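Local coordinates for catalase (Exiguobacterium oxidotolerans, PDB 2J2M), which breaks down hydrogen peroxide to water and molecular oxygen at a haem group, probably working as a tetramer as in other haem catalases, at residues 79-84 with 322-327; 273-278 with 282-287; 20-25 with 33-38; 219-224 with 252-257. All coordinates share one frame; numbering follows the deposited sequence.

Interaction 1 of 4, residues 79-84 with 322-327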
loop_
_atom_site.group_PDB
_atom_site.type_symbol
_atom_site.label_atom_id
_atom_site.label_comp_id
_atom_site.label_asym_id
_atom_site.label_seq_id
_atom_site.Cartn_x
_atom_site.Cartn_y
_atom_site.Cartn_z
ATOM N N ALA A 79 33.699 -14.122 7.686
ATOM C CA ALA A 79 33.707 -15.601 7.659
ATOM C C ALA A 79 33.990 -16.204 6.289
ATOM O O ALA A 79 34.847 -17.096 6.166
ATOM C CB ALA A 79 32.406 -16.161 8.203
ATOM N N PHE A 80 33.301 -15.720 5.253
ATOM C CA PHE A 80 33.463 -16.336 3.940
ATOM C C PHE A 80 34.846 -16.105 3.316
ATOM O O PHE A 80 35.248 -16.826 2.412
ATOM C CB PHE A 80 32.315 -15.971 2.986
ATOM C CG PHE A 80 32.465 -14.628 2.303
ATOM C CD1 PHE A 80 32.064 -13.440 2.947
ATOM C CD2 PHE A 80 32.965 -14.553 1.003
ATOM C CE1 PHE A 80 32.175 -12.205 2.300
ATOM C CE2 PHE A 80 33.074 -13.333 0.352
ATOM C CZ PHE A 80 32.687 -12.156 1.003
ATOM N N LEU A 81 35.578 -15.123 3.831
ATOM C CA LEU A 81 36.853 -14.728 3.226
ATOM C C LEU A 81 38.084 -15.266 3.945
ATOM O O LEU A 81 39.208 -14.887 3.613
ATOM C CB LEU A 81 36.919 -13.202 3.130
ATOM C CG LEU A 81 36.894 -12.336 1.859
ATOM C CD1 LEU A 81 36.347 -13.024 0.602
ATOM C CD2 LEU A 81 36.197 -10.984 2.148
ATOM N N GLN A 82 37.875 -16.142 4.928
ATOM C CA GLN A 82 38.981 -16.724 5.714
ATOM C C GLN A 82 39.870 -17.730 4.949
ATOM O O GLN A 82 41.095 -17.703 5.095
ATOM C CB GLN A 82 38.466 -17.341 7.030
ATOM C CG GLN A 82 37.847 -16.314 7.992
ATOM C CD GLN A 82 38.706 -15.057 8.099
ATOM O OE1 GLN A 82 39.801 -15.097 8.655
ATOM N NE2 GLN A 82 38.213 -13.939 7.565
ATOM N N GLU A 83 39.259 -18.588 4.126
ATOM C CA GLU A 83 39.962 -19.733 3.556
ATOM C C GLU A 83 39.816 -19.773 2.039
ATOM O O GLU A 83 38.709 -19.670 1.517
ATOM C CB GLU A 83 39.429 -21.056 4.157
ATOM C CG GLU A 83 39.431 -21.130 5.687
ATOM C CD GLU A 83 40.843 -21.293 6.265
ATOM O OE1 GLU A 83 41.570 -22.215 5.798
ATOM O OE2 GLU A 83 41.225 -20.499 7.178
ATOM N N GLU A 84 40.923 -19.935 1.326
ATOM C CA GLU A 84 40.818 -20.033 -0.125
ATOM C C GLU A 84 39.985 -21.257 -0.471
ATOM O O GLU A 84 39.980 -22.233 0.269
ATOM C CB GLU A 84 42.189 -20.036 -0.835
ATOM C CG GLU A 84 43.266 -20.892 -0.225
ATOM C CD GLU A 84 44.661 -20.366 -0.564
ATOM O OE1 GLU A 84 45.362 -21.003 -1.395
ATOM O OE2 GLU A 84 45.038 -19.297 -0.006
ATOM N N PRO A 322 29.811 -9.407 9.502
ATOM C CA PRO A 322 30.813 -8.980 10.501
ATOM C C PRO A 322 32.200 -9.017 9.870
ATOM O O PRO A 322 32.503 -9.936 9.088
ATOM C CB PRO A 322 30.662 -10.026 11.632
ATOM C CG PRO A 322 29.208 -10.547 11.496
ATOM C CD PRO A 322 28.993 -10.556 9.966
ATOM N N GLY A 323 33.024 -8.013 10.165
ATOM C CA GLY A 323 34.328 -7.881 9.538
ATOM C C GLY A 323 34.284 -6.723 8.558
ATOM O O GLY A 323 35.308 -6.324 7.997
ATOM N N MET A 324 33.079 -6.176 8.362
ATOM C CA MET A 324 32.839 -5.123 7.385
ATOM C C MET A 324 32.041 -4.007 8.012
ATOM O O MET A 324 31.074 -4.273 8.723
ATOM C CB MET A 324 32.070 -5.671 6.187
ATOM C CG MET A 324 32.890 -6.582 5.289
ATOM S SD MET A 324 31.870 -7.124 3.924
ATOM C CE MET A 324 33.025 -8.250 3.077
ATOM N N LEU A 325 32.451 -2.765 7.746
ATOM C CA LEU A 325 31.745 -1.584 8.248
ATOM C C LEU A 325 31.706 -0.492 7.175
ATOM O O LEU A 325 32.559 -0.470 6.306
ATOM C CB LEU A 325 32.398 -1.056 9.555
ATOM C CG LEU A 325 32.175 -1.784 10.901
ATOM C CD1 LEU A 325 32.988 -1.135 11.991
ATOM C CD2 LEU A 325 30.712 -1.736 11.330
ATOM N N PRO A 326 30.704 0.413 7.224
ATOM C CA PRO A 326 30.730 1.508 6.258
ATOM C C PRO A 326 31.800 2.551 6.586
ATOM O O PRO A 326 32.164 2.723 7.752
ATOM C CB PRO A 326 29.342 2.114 6.374
ATOM C CG PRO A 326 28.916 1.805 7.790
ATOM C CD PRO A 326 29.521 0.469 8.108
ATOM N N SER A 327 32.311 3.231 5.558
ATOM C CA SER A 327 33.129 4.392 5.801
ATOM C C SER A 327 32.275 5.639 6.062
ATOM O O SER A 327 31.075 5.667 5.752
ATOM C CB SER A 327 34.074 4.639 4.639
ATOM O OG SER A 327 33.365 5.110 3.510
HETATM O O HOH W 1 31.279 -12.625 8.447
#
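A water joins the two backbones: it accepts from Ala-79 N at 2.9 Å and gives a hydrogen to Pro-322 O at 3.0 Å. The contact joins a loop of the catalase fold to a short strand of its antiparallel sheet. Residues 79-81 form a 3-10 turn in the loop joining strands 59-68 and 87-95, while 324-326 is a short strand paired antiparallel with 201-204. Beyond the water the meeting is purely apolar and rests on Met-324. Its chain runs straight past CG (chi2 -179°, chi3 -177°), which carries the terminal methyl the full length of the side chain to the 3-10 turn. There CE arrives 4.1 Å from Phe-80 CE1, the two side chains crossing at roughly a right angle. The same methyl lies 4.3 Å from Leu-81 CD2, and so bridges two neighbouring residues of the turn. Leu-81 in turn lays its CG over one face of the Phe-80 ring, 4.2 Å above the plane and toward the rim. Trp-203 of strand 201-204 packs on both Met-324 and Leu-81 and adds to this small apolar cluster. On the subunit interface, Pro-322 packs on Val-14 of the second subunit. Gly-323 turns the chain between the water site and the methionine at a phi of 108°, where a side chain would jam against Pro-322 O; its own carbonyl O takes a hydrogen bond from Thr-76 OG1.

Interaction 2 of 4, residues 273-278 with 282-287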
loop_
_atom_site.group_PDB
_atom_site.type_symbol
_atom_site.label_atom_id
_atom_site.label_comp_id
_atom_site.label_asym_id
_atom_site.label_seq_id
_atom_site.Cartn_x
_atom_site.Cartn_y
_atom_site.Cartn_z
ATOM N N PHE A 273 47.272 12.535 0.407
ATOM C CA PHE A 273 46.976 12.720 -1.003
ATOM C C PHE A 273 46.517 14.157 -1.225
ATOM O O PHE A 273 46.332 14.887 -0.260
ATOM C CB PHE A 273 45.882 11.736 -1.444
ATOM C CG PHE A 273 46.163 10.305 -1.082
ATOM C CD1 PHE A 273 45.732 9.781 0.133
ATOM C CD2 PHE A 273 46.863 9.480 -1.954
ATOM C CE1 PHE A 273 45.988 8.453 0.471
ATOM C CE2 PHE A 273 47.112 8.155 -1.628
ATOM C CZ PHE A 273 46.677 7.643 -0.411
ATOM N N ASP A 274 46.329 14.563 -2.488
ATOM C CA ASP A 274 45.842 15.912 -2.781
ATOM C C ASP A 274 44.317 15.890 -2.848
ATOM O O ASP A 274 43.681 16.846 -3.307
ATOM C CB ASP A 274 46.462 16.480 -4.062
ATOM C CG ASP A 274 46.210 15.611 -5.287
ATOM O OD1 ASP A 274 45.274 14.765 -5.300
ATOM O OD2 ASP A 274 46.974 15.771 -6.266
ATOM N N PHE A 275 43.750 14.778 -2.378
ATOM C CA PHE A 275 42.320 14.566 -2.337
ATOM C C PHE A 275 41.952 13.855 -1.023
ATOM O O PHE A 275 42.793 13.155 -0.463
ATOM C CB PHE A 275 41.886 13.768 -3.577
ATOM C CG PHE A 275 42.354 12.334 -3.595
ATOM C CD1 PHE A 275 43.583 11.994 -4.151
ATOM C CD2 PHE A 275 41.546 11.320 -3.100
ATOM C CE1 PHE A 275 44.022 10.673 -4.186
ATOM C CE2 PHE A 275 41.968 10.007 -3.121
ATOM C CZ PHE A 275 43.215 9.680 -3.663
ATOM N N ASP A 276 40.726 14.057 -0.532
ATOM C CA ASP A 276 40.163 13.249 0.555
ATOM C C ASP A 276 39.730 11.852 0.051
ATOM O O ASP A 276 38.791 11.730 -0.750
ATOM C CB ASP A 276 38.978 13.970 1.218
ATOM C CG ASP A 276 38.529 13.310 2.539
ATOM O OD1 ASP A 276 38.154 14.038 3.473
ATOM O OD2 ASP A 276 38.535 12.069 2.659
ATOM N N PRO A 277 40.418 10.788 0.514
ATOM C CA PRO A 277 40.106 9.421 0.050
ATOM C C PRO A 277 38.665 8.919 0.316
ATOM O O PRO A 277 38.258 7.949 -0.291
ATOM C CB PRO A 277 41.128 8.556 0.795
ATOM C CG PRO A 277 41.570 9.402 1.969
ATOM C CD PRO A 277 41.536 10.807 1.474
ATOM N N LEU A 278 37.942 9.587 1.220
ATOM C CA LEU A 278 36.516 9.387 1.534
ATOM C C LEU A 278 35.556 10.192 0.628
ATOM O O LEU A 278 34.325 10.099 0.775
ATOM C CB LEU A 278 36.256 9.876 2.969
ATOM C CG LEU A 278 35.893 9.071 4.223
ATOM C CD1 LEU A 278 36.817 7.923 4.476
ATOM C CD2 LEU A 278 35.906 10.051 5.412
ATOM N N LYS A 282 36.202 10.960 -6.049
ATOM C CA LYS A 282 37.640 10.646 -6.173
ATOM C C LYS A 282 37.925 9.167 -6.407
ATOM O O LYS A 282 37.310 8.315 -5.799
ATOM C CB LYS A 282 38.423 11.130 -4.935
ATOM C CG LYS A 282 38.362 12.654 -4.704
ATOM C CD LYS A 282 38.929 13.444 -5.903
ATOM C CE LYS A 282 38.925 14.962 -5.692
ATOM N NZ LYS A 282 37.555 15.553 -5.509
ATOM N N ASP A 283 38.868 8.892 -7.302
ATOM C CA ASP A 283 39.328 7.538 -7.606
ATOM C C ASP A 283 40.648 7.239 -6.884
ATOM O O ASP A 283 41.349 8.169 -6.439
ATOM C CB ASP A 283 39.494 7.342 -9.115
ATOM C CG ASP A 283 39.573 5.882 -9.513
ATOM O OD1 ASP A 283 39.493 4.998 -8.624
ATOM O OD2 ASP A 283 39.700 5.589 -10.720
ATOM N N TRP A 284 40.936 5.940 -6.730
ATOM C CA TRP A 284 42.200 5.457 -6.176
ATOM C C TRP A 284 42.843 4.754 -7.314
ATOM O O TRP A 284 42.486 3.607 -7.613
ATOM C CB TRP A 284 42.016 4.422 -5.071
ATOM C CG TRP A 284 41.428 4.886 -3.804
ATOM C CD1 TRP A 284 40.898 6.119 -3.525
ATOM C CD2 TRP A 284 41.267 4.102 -2.627
ATOM N NE1 TRP A 284 40.416 6.146 -2.228
ATOM C CE2 TRP A 284 40.640 4.923 -1.654
ATOM C CE3 TRP A 284 41.625 2.789 -2.277
ATOM C CZ2 TRP A 284 40.337 4.461 -0.373
ATOM C CZ3 TRP A 284 41.318 2.331 -1.003
ATOM C CH2 TRP A 284 40.677 3.165 -0.071
ATOM N N PHE A 285 43.773 5.440 -7.958
ATOM C CA PHE A 285 44.434 4.904 -9.134
ATOM C C PHE A 285 45.201 3.643 -8.764
ATOM O O PHE A 285 45.792 3.582 -7.690
ATOM C CB PHE A 285 45.354 5.959 -9.746
ATOM C CG PHE A 285 44.636 7.199 -10.215
ATOM C CD1 PHE A 285 45.057 8.459 -9.800
ATOM C CD2 PHE A 285 43.551 7.116 -11.095
ATOM C CE1 PHE A 285 44.415 9.638 -10.272
ATOM C CE2 PHE A 285 42.896 8.279 -11.542
ATOM C CZ PHE A 285 43.336 9.543 -11.130
ATOM N N GLU A 286 45.148 2.634 -9.638
ATOM C CA GLU A 286 45.830 1.358 -9.387
ATOM C C GLU A 286 47.318 1.621 -9.208
ATOM O O GLU A 286 48.008 0.905 -8.468
ATOM C CB GLU A 286 45.590 0.349 -10.520
ATOM C CG GLU A 286 46.361 -0.963 -10.317
ATOM C CD GLU A 286 45.927 -2.089 -11.245
ATOM O OE1 GLU A 286 45.252 -1.818 -12.256
ATOM O OE2 GLU A 286 46.278 -3.251 -10.964
ATOM N N ASP A 287 47.767 2.673 -9.892
ATOM C CA ASP A 287 49.106 3.239 -9.815
ATOM C C ASP A 287 49.493 3.639 -8.403
ATOM O O ASP A 287 50.657 3.504 -8.004
ATOM C CB ASP A 287 49.165 4.518 -10.673
ATOM C CG ASP A 287 49.759 4.275 -12.029
ATOM O OD1 ASP A 287 49.240 4.850 -13.017
ATOM O OD2 ASP A 287 50.740 3.491 -12.129
#
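Lys-282 serves here as a hydrocarbon: a bend at chi2 lays its methylenes along Phe-275, and one at chi4 turns NZ off toward other partners. Lys-282 CB lies 3.6 Å from Phe-275 CD2, and Lys-282 CD sits 3.8 Å from Phe-275 CB, the two side chains sliding past each other in opposite directions. Lys-282 NZ goes on to Thr-418 O and to a salt bridge with Asp-279. Phe-275 CZ comes to 3.7 Å from Asp-283 O, while the side chains of Phe-275 and Trp-284 cross at about a right angle, with Phe-275 CE2 4.1 Å from Trp-284 CD1. The indole N-H gives a weak bond to Pro-277 O (Trp-284 NE1 to O 3.4 Å, 152° at the hydrogen), at the indole edge. Were Phe-275 cut back to alanine, a gap is likely to open between the lysine methylenes and Trp-284 CD1, freeing the lysine chain to shift. Asp-276 OD2 accepts from Leu-278 N at 2.9 Å and also pairs with Arg-28 of the third subunit. This Asx turn shapes an irregular loop between barrel strands 257-265 and 292-302, packed against helix 422-430 of the C-terminal helical region found in many catalases.

Interaction 3 of 4, residues 20-25 with 33-38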
loop_
_atom_site.group_PDB
_atom_site.type_symbol
_atom_site.label_atom_id
_atom_site.label_comp_id
_atom_site.label_asym_id
_atom_site.label_seq_id
_atom_site.Cartn_x
_atom_site.Cartn_y
_atom_site.Cartn_z
ATOM N N GLN A 20 -12.839 -20.138 -20.573
ATOM C CA GLN A 20 -13.013 -19.376 -21.830
ATOM C C GLN A 20 -14.219 -18.421 -21.826
ATOM O O GLN A 20 -14.253 -17.448 -22.584
ATOM C CB GLN A 20 -13.120 -20.335 -23.041
ATOM C CG GLN A 20 -12.244 -21.623 -22.995
ATOM C CD GLN A 20 -10.746 -21.354 -22.858
ATOM O OE1 GLN A 20 -10.226 -20.340 -23.332
ATOM N NE2 GLN A 20 -10.045 -22.274 -22.229
ATOM N N ASN A 21 -15.211 -18.707 -20.987
ATOM C CA ASN A 21 -16.453 -17.940 -20.999
ATOM C C ASN A 21 -16.813 -17.368 -19.632
ATOM O O ASN A 21 -16.800 -18.082 -18.622
ATOM C CB ASN A 21 -17.615 -18.805 -21.534
ATOM C CG ASN A 21 -17.307 -19.442 -22.897
ATOM O OD1 ASN A 21 -17.049 -18.752 -23.872
ATOM N ND2 ASN A 21 -17.328 -20.763 -22.950
ATOM N N SER A 22 -17.148 -16.082 -19.593
ATOM C CA SER A 22 -17.717 -15.498 -18.382
ATOM C C SER A 22 -19.118 -16.051 -18.124
ATOM O O SER A 22 -19.781 -16.537 -19.038
ATOM C CB SER A 22 -17.769 -13.980 -18.496
ATOM O OG SER A 22 -16.479 -13.449 -18.746
ATOM N N ARG A 23 -19.562 -15.991 -16.870
ATOM C CA ARG A 23 -20.937 -16.323 -16.552
ATOM C C ARG A 23 -21.817 -15.107 -16.832
ATOM O O ARG A 23 -21.623 -14.048 -16.248
ATOM C CB ARG A 23 -21.089 -16.784 -15.104
ATOM C CG ARG A 23 -22.499 -17.232 -14.832
ATOM C CD ARG A 23 -22.684 -17.934 -13.495
ATOM N NE ARG A 23 -23.945 -18.678 -13.538
ATOM C CZ ARG A 23 -24.056 -19.999 -13.476
ATOM N NH1 ARG A 23 -25.259 -20.564 -13.570
ATOM N NH2 ARG A 23 -22.983 -20.760 -13.296
ATOM N N THR A 24 -22.771 -15.268 -17.741
ATOM C CA THR A 24 -23.594 -14.143 -18.196
ATOM C C THR A 24 -25.083 -14.397 -18.022
ATOM O O THR A 24 -25.519 -15.551 -17.906
ATOM C CB THR A 24 -23.307 -13.781 -19.687
ATOM O OG1 THR A 24 -23.445 -14.954 -20.517
ATOM C CG2 THR A 24 -21.910 -13.182 -19.814
ATOM N N ALA A 25 -25.863 -13.314 -18.000
ATOM C CA ALA A 25 -27.297 -13.421 -17.791
ATOM C C ALA A 25 -27.968 -13.759 -19.124
ATOM O O ALA A 25 -28.691 -12.948 -19.715
ATOM C CB ALA A 25 -27.839 -12.132 -17.199
ATOM N N LEU A 33 -22.128 -10.490 -11.423
ATOM C CA LEU A 33 -21.262 -10.190 -10.288
ATOM C C LEU A 33 -20.814 -11.473 -9.589
ATOM O O LEU A 33 -19.763 -11.495 -8.969
ATOM C CB LEU A 33 -21.958 -9.266 -9.277
ATOM C CG LEU A 33 -21.074 -8.683 -8.164
ATOM C CD1 LEU A 33 -19.959 -7.818 -8.742
ATOM C CD2 LEU A 33 -21.895 -7.862 -7.211
ATOM N N GLU A 34 -21.616 -12.530 -9.686
ATOM C CA GLU A 34 -21.301 -13.786 -8.999
ATOM C C GLU A 34 -20.237 -14.650 -9.690
ATOM O O GLU A 34 -19.905 -15.711 -9.190
ATOM C CB GLU A 34 -22.569 -14.620 -8.735
ATOM C CG GLU A 34 -23.202 -15.235 -9.959
ATOM C CD GLU A 34 -24.313 -16.205 -9.584
ATOM O OE1 GLU A 34 -24.160 -17.416 -9.885
ATOM O OE2 GLU A 34 -25.324 -15.765 -8.970
ATOM N N ASP A 35 -19.696 -14.201 -10.818
ATOM C CA ASP A 35 -18.598 -14.933 -11.463
ATOM C C ASP A 35 -17.307 -14.820 -10.651
ATOM O O ASP A 35 -16.421 -14.056 -11.011
ATOM C CB ASP A 35 -18.376 -14.455 -12.893
ATOM C CG ASP A 35 -17.571 -15.453 -13.724
ATOM O OD1 ASP A 35 -17.718 -15.469 -14.962
ATOM O OD2 ASP A 35 -16.799 -16.244 -13.145
ATOM N N TYR A 36 -17.215 -15.574 -9.553
ATOM C CA TYR A 36 -16.032 -15.531 -8.688
ATOM C C TYR A 36 -14.761 -15.823 -9.495
ATOM O O TYR A 36 -13.733 -15.151 -9.323
ATOM C CB TYR A 36 -16.136 -16.496 -7.483
ATOM C CG TYR A 36 -14.832 -16.518 -6.685
ATOM C CD1 TYR A 36 -14.602 -15.567 -5.679
ATOM C CD2 TYR A 36 -13.810 -17.449 -6.972
ATOM C CE1 TYR A 36 -13.397 -15.530 -4.964
ATOM C CE2 TYR A 36 -12.587 -17.423 -6.256
ATOM C CZ TYR A 36 -12.395 -16.445 -5.258
ATOM O OH TYR A 36 -11.224 -16.365 -4.543
ATOM N N GLN A 37 -14.840 -16.807 -10.387
ATOM C CA GLN A 37 -13.668 -17.237 -11.145
ATOM C C GLN A 37 -13.087 -16.105 -12.008
ATOM O O GLN A 37 -11.871 -15.888 -12.025
ATOM C CB GLN A 37 -13.988 -18.483 -11.979
ATOM C CG GLN A 37 -12.985 -18.771 -13.077
ATOM C CD GLN A 37 -13.454 -19.859 -14.012
ATOM O OE1 GLN A 37 -14.012 -20.855 -13.568
ATOM N NE2 GLN A 37 -13.255 -19.663 -15.319
ATOM N N LEU A 38 -13.964 -15.395 -12.713
ATOM C CA LEU A 38 -13.559 -14.240 -13.517
ATOM C C LEU A 38 -12.965 -13.116 -12.649
ATOM O O LEU A 38 -11.861 -12.629 -12.913
ATOM C CB LEU A 38 -14.756 -13.704 -14.316
ATOM C CG LEU A 38 -14.507 -12.357 -15.015
ATOM C CD1 LEU A 38 -13.675 -12.528 -16.314
ATOM C CD2 LEU A 38 -15.812 -11.657 -15.278
#
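The N-cap of helix 36-45, in the N-terminal arm, is also what ties that helix to residues 20-25: Asp-35 spends one carboxylate oxygen on each. Its CG is turned away from its own backbone N (chi1 -162°), which aims the carboxylate at both donors. OD1 accepts from Arg-23 N at 2.7 Å in a nearly straight bond (170°). OD2 takes the capping bond from Leu-38 N at 3.0 Å, from well above the carboxylate plane. OD1 also meets Arg-412 of the third subunit. Loss of the carboxylate to an alanine at Asp-35 is likely to leave the Leu-38 and Arg-23 N-H groups without acceptors and to remove one countercharge of Arg-412. Leu-38 CD1 rests 3.8 Å from Ser-22 OG, whose polar partner is Asp-138 of the third subunit. The extended Arg-23 chain brings NE within 3.9 Å of Glu-34 OE1, a long ion pair with the oxygen well off the guanidinium plane. NE hydrogen-bonds to His-410 of the third subunit, NH1 to Asp-401 of the second, and Glu-34 to Gln-333 of the second. Helix 36-45 starts beside strand 23-24, which pairs antiparallel with a strand of the third subunit across the interface.

Interaction 4 of 4, residues 219-224 with 252-257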
loop_
_atom_site.group_PDB
_atom_site.type_symbol
_atom_site.label_atom_id
_atom_site.label_comp_id
_atom_site.label_asym_id
_atom_site.label_seq_id
_atom_site.Cartn_x
_atom_site.Cartn_y
_atom_site.Cartn_z
ATOM N N PRO A 219 36.284 -7.832 -15.682
ATOM C CA PRO A 219 35.603 -8.889 -16.425
ATOM C C PRO A 219 36.550 -9.753 -17.228
ATOM O O PRO A 219 37.453 -9.227 -17.883
ATOM C CB PRO A 219 34.686 -8.117 -17.368
ATOM C CG PRO A 219 35.405 -6.836 -17.631
ATOM C CD PRO A 219 36.163 -6.520 -16.357
ATOM N N LYS A 220 36.335 -11.063 -17.214
ATOM C CA LYS A 220 37.166 -11.952 -18.032
ATOM C C LYS A 220 36.976 -11.697 -19.550
ATOM O O LYS A 220 37.912 -11.886 -20.327
ATOM C CB LYS A 220 36.967 -13.429 -17.630
ATOM C CG LYS A 220 36.799 -14.418 -18.801
ATOM C CD LYS A 220 37.674 -15.677 -18.633
ATOM C CE LYS A 220 37.000 -16.918 -19.228
ATOM N NZ LYS A 220 36.844 -16.824 -20.723
ATOM N N GLU A 221 35.773 -11.251 -19.942
ATOM C CA GLU A 221 35.458 -10.868 -21.334
ATOM C C GLU A 221 36.032 -9.506 -21.751
ATOM O O GLU A 221 35.894 -9.114 -22.914
ATOM C CB GLU A 221 33.937 -10.842 -21.587
ATOM C CG GLU A 221 33.156 -12.079 -21.148
ATOM C CD GLU A 221 33.482 -13.333 -21.961
ATOM O OE1 GLU A 221 34.091 -13.213 -23.035
ATOM O OE2 GLU A 221 33.127 -14.453 -21.521
ATOM N N GLY A 222 36.658 -8.782 -20.826
ATOM C CA GLY A 222 37.152 -7.442 -21.126
ATOM C C GLY A 222 36.060 -6.374 -21.087
ATOM O O GLY A 222 34.867 -6.681 -21.199
ATOM N N VAL A 223 36.483 -5.128 -20.895
ATOM C CA VAL A 223 35.633 -3.944 -21.022
ATOM C C VAL A 223 35.424 -3.603 -22.504
ATOM O O VAL A 223 36.382 -3.251 -23.207
ATOM C CB VAL A 223 36.286 -2.693 -20.327
ATOM C CG1 VAL A 223 35.457 -1.408 -20.598
ATOM C CG2 VAL A 223 36.459 -2.931 -18.835
ATOM N N HIS A 224 34.187 -3.708 -22.982
ATOM C CA HIS A 224 33.886 -3.333 -24.359
ATOM C C HIS A 224 32.738 -2.313 -24.418
ATOM O O HIS A 224 31.691 -2.512 -23.820
ATOM C CB HIS A 224 33.586 -4.575 -25.205
ATOM C CG HIS A 224 34.746 -5.521 -25.318
ATOM N ND1 HIS A 224 35.743 -5.374 -26.262
ATOM C CD2 HIS A 224 35.065 -6.628 -24.602
ATOM C CE1 HIS A 224 36.626 -6.349 -26.123
ATOM N NE2 HIS A 224 36.233 -7.129 -25.128
ATOM N N ASN A 252 23.838 -20.479 -23.122
ATOM C CA ASN A 252 24.764 -21.187 -24.017
ATOM C C ASN A 252 25.993 -21.788 -23.304
ATOM O O ASN A 252 26.806 -22.479 -23.929
ATOM C CB ASN A 252 25.260 -20.241 -25.121
ATOM C CG ASN A 252 24.168 -19.840 -26.106
ATOM O OD1 ASN A 252 23.118 -20.492 -26.220
ATOM N ND2 ASN A 252 24.422 -18.763 -26.838
ATOM N N GLY A 253 26.141 -21.497 -22.010
ATOM C CA GLY A 253 27.264 -22.007 -21.225
ATOM C C GLY A 253 28.551 -21.228 -21.427
ATOM O O GLY A 253 29.627 -21.731 -21.147
ATOM N N ASP A 254 28.455 -20.005 -21.931
ATOM C CA ASP A 254 29.593 -19.081 -21.944
ATOM C C ASP A 254 29.406 -18.185 -20.717
ATOM O O ASP A 254 29.035 -17.026 -20.838
ATOM C CB ASP A 254 29.614 -18.274 -23.254
ATOM C CG ASP A 254 30.923 -17.473 -23.459
ATOM O OD1 ASP A 254 31.995 -17.886 -22.957
ATOM O OD2 ASP A 254 30.897 -16.421 -24.139
ATOM N N PHE A 255 29.625 -18.755 -19.528
ATOM C CA PHE A 255 29.347 -18.085 -18.256
ATOM C C PHE A 255 30.136 -16.789 -18.012
ATOM O O PHE A 255 31.367 -16.799 -17.988
ATOM C CB PHE A 255 29.603 -19.050 -17.107
ATOM C CG PHE A 255 28.730 -20.287 -17.125
ATOM C CD1 PHE A 255 29.230 -21.503 -16.649
ATOM C CD2 PHE A 255 27.409 -20.236 -17.619
ATOM C CE1 PHE A 255 28.444 -22.652 -16.656
ATOM C CE2 PHE A 255 26.596 -21.383 -17.635
ATOM C CZ PHE A 255 27.116 -22.598 -17.145
ATOM N N PRO A 256 29.432 -15.656 -17.821
ATOM C CA PRO A 256 30.126 -14.412 -17.479
ATOM C C PRO A 256 30.891 -14.560 -16.148
ATOM O O PRO A 256 30.333 -15.077 -15.174
ATOM C CB PRO A 256 28.972 -13.407 -17.322
ATOM C CG PRO A 256 27.862 -13.986 -18.081
ATOM C CD PRO A 256 27.973 -15.452 -17.904
ATOM N N GLU A 257 32.148 -14.111 -16.119
ATOM C CA GLU A 257 32.982 -14.212 -14.948
ATOM C C GLU A 257 33.659 -12.891 -14.703
ATOM O O GLU A 257 33.984 -12.195 -15.647
ATOM C CB GLU A 257 34.053 -15.292 -15.134
ATOM C CG GLU A 257 33.501 -16.704 -15.339
ATOM C CD GLU A 257 34.505 -17.808 -14.991
ATOM O OE1 GLU A 257 35.727 -17.635 -15.183
ATOM O OE2 GLU A 257 34.058 -18.865 -14.511
HETATM O O HOH W 2 30.143 -14.548 -21.125
HETATM O O HOH W 3 33.162 -11.020 -18.100
#
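With CG anti to its carbonyl carbon (chi1 -50°) and a bend at chi2, Glu-221 swings its carboxylate across to Asp-254, whose CG lies anti to the backbone N (chi1 -169°). The two acids come from opposite directions with their planes almost perpendicular, and Glu-221 OE2 stops 3.9 Å from Asp-254 OD1. Such like charges would be expected to repel, or to raise the proton affinity of one of them, but Arg-191 probably eases this: it makes a salt bridge to Asp-254 OD2 and a long, weak ion pair with Glu-221 OE2. A water adds to the link by giving hydrogens to Glu-221 OE2 at 3.0 Å and to Asp-254 O at 2.7 Å. The acids lie in the loops just beyond strand 210-219 and just before its antiparallel neighbour 257-265 in the catalase barrel. Strand 210-219 runs out into a type I beta turn from Pro-219 to Gly-222, closed by Gly-222 N to Pro-219 O at 3.1 Å. On the other side helix 241-251 ends in a Schellman motif at Gly-253, and the chain crosses Asp-254 to enter strand 257-265. Just past the strand end, Lys-220 N gives a nearly straight bond (174°) to Glu-257 O at 3.0 Å. That carbonyl O has a second donor, a water 2.8 Å from Glu-257 O that also accepts from Glu-221 N. Lys-220 CB lies 3.8 Å from the same Glu-257 O, while the Glu-257 carboxylate turns off to meet Thr-298 through OE2.

Overall arrangement
Interactions 1, 2 and 3 are buried, whereas interaction 4 lies at the surface, and their chemistry follows. Interaction 1 is apolar apart from a water, interaction 2 mixes aromatic and alkyl packing with one weak bond, and interactions 3 and 4 rest on acids and backbone N-H groups, 4 with two waters. Strand 257-265 starts in interaction 4 and leads toward interaction 2; the two centres lie 29 Å apart, and both are nested in the loop closed by interaction 1. Interactions 1 and 2 touch where Ser-327 CB meets Leu-278 CD1 at 4.3 Å. Interaction 3 stands apart in the N-terminal arm, about 67 Å from interaction 2 between centres, and is surrounded by neighbouring subunits.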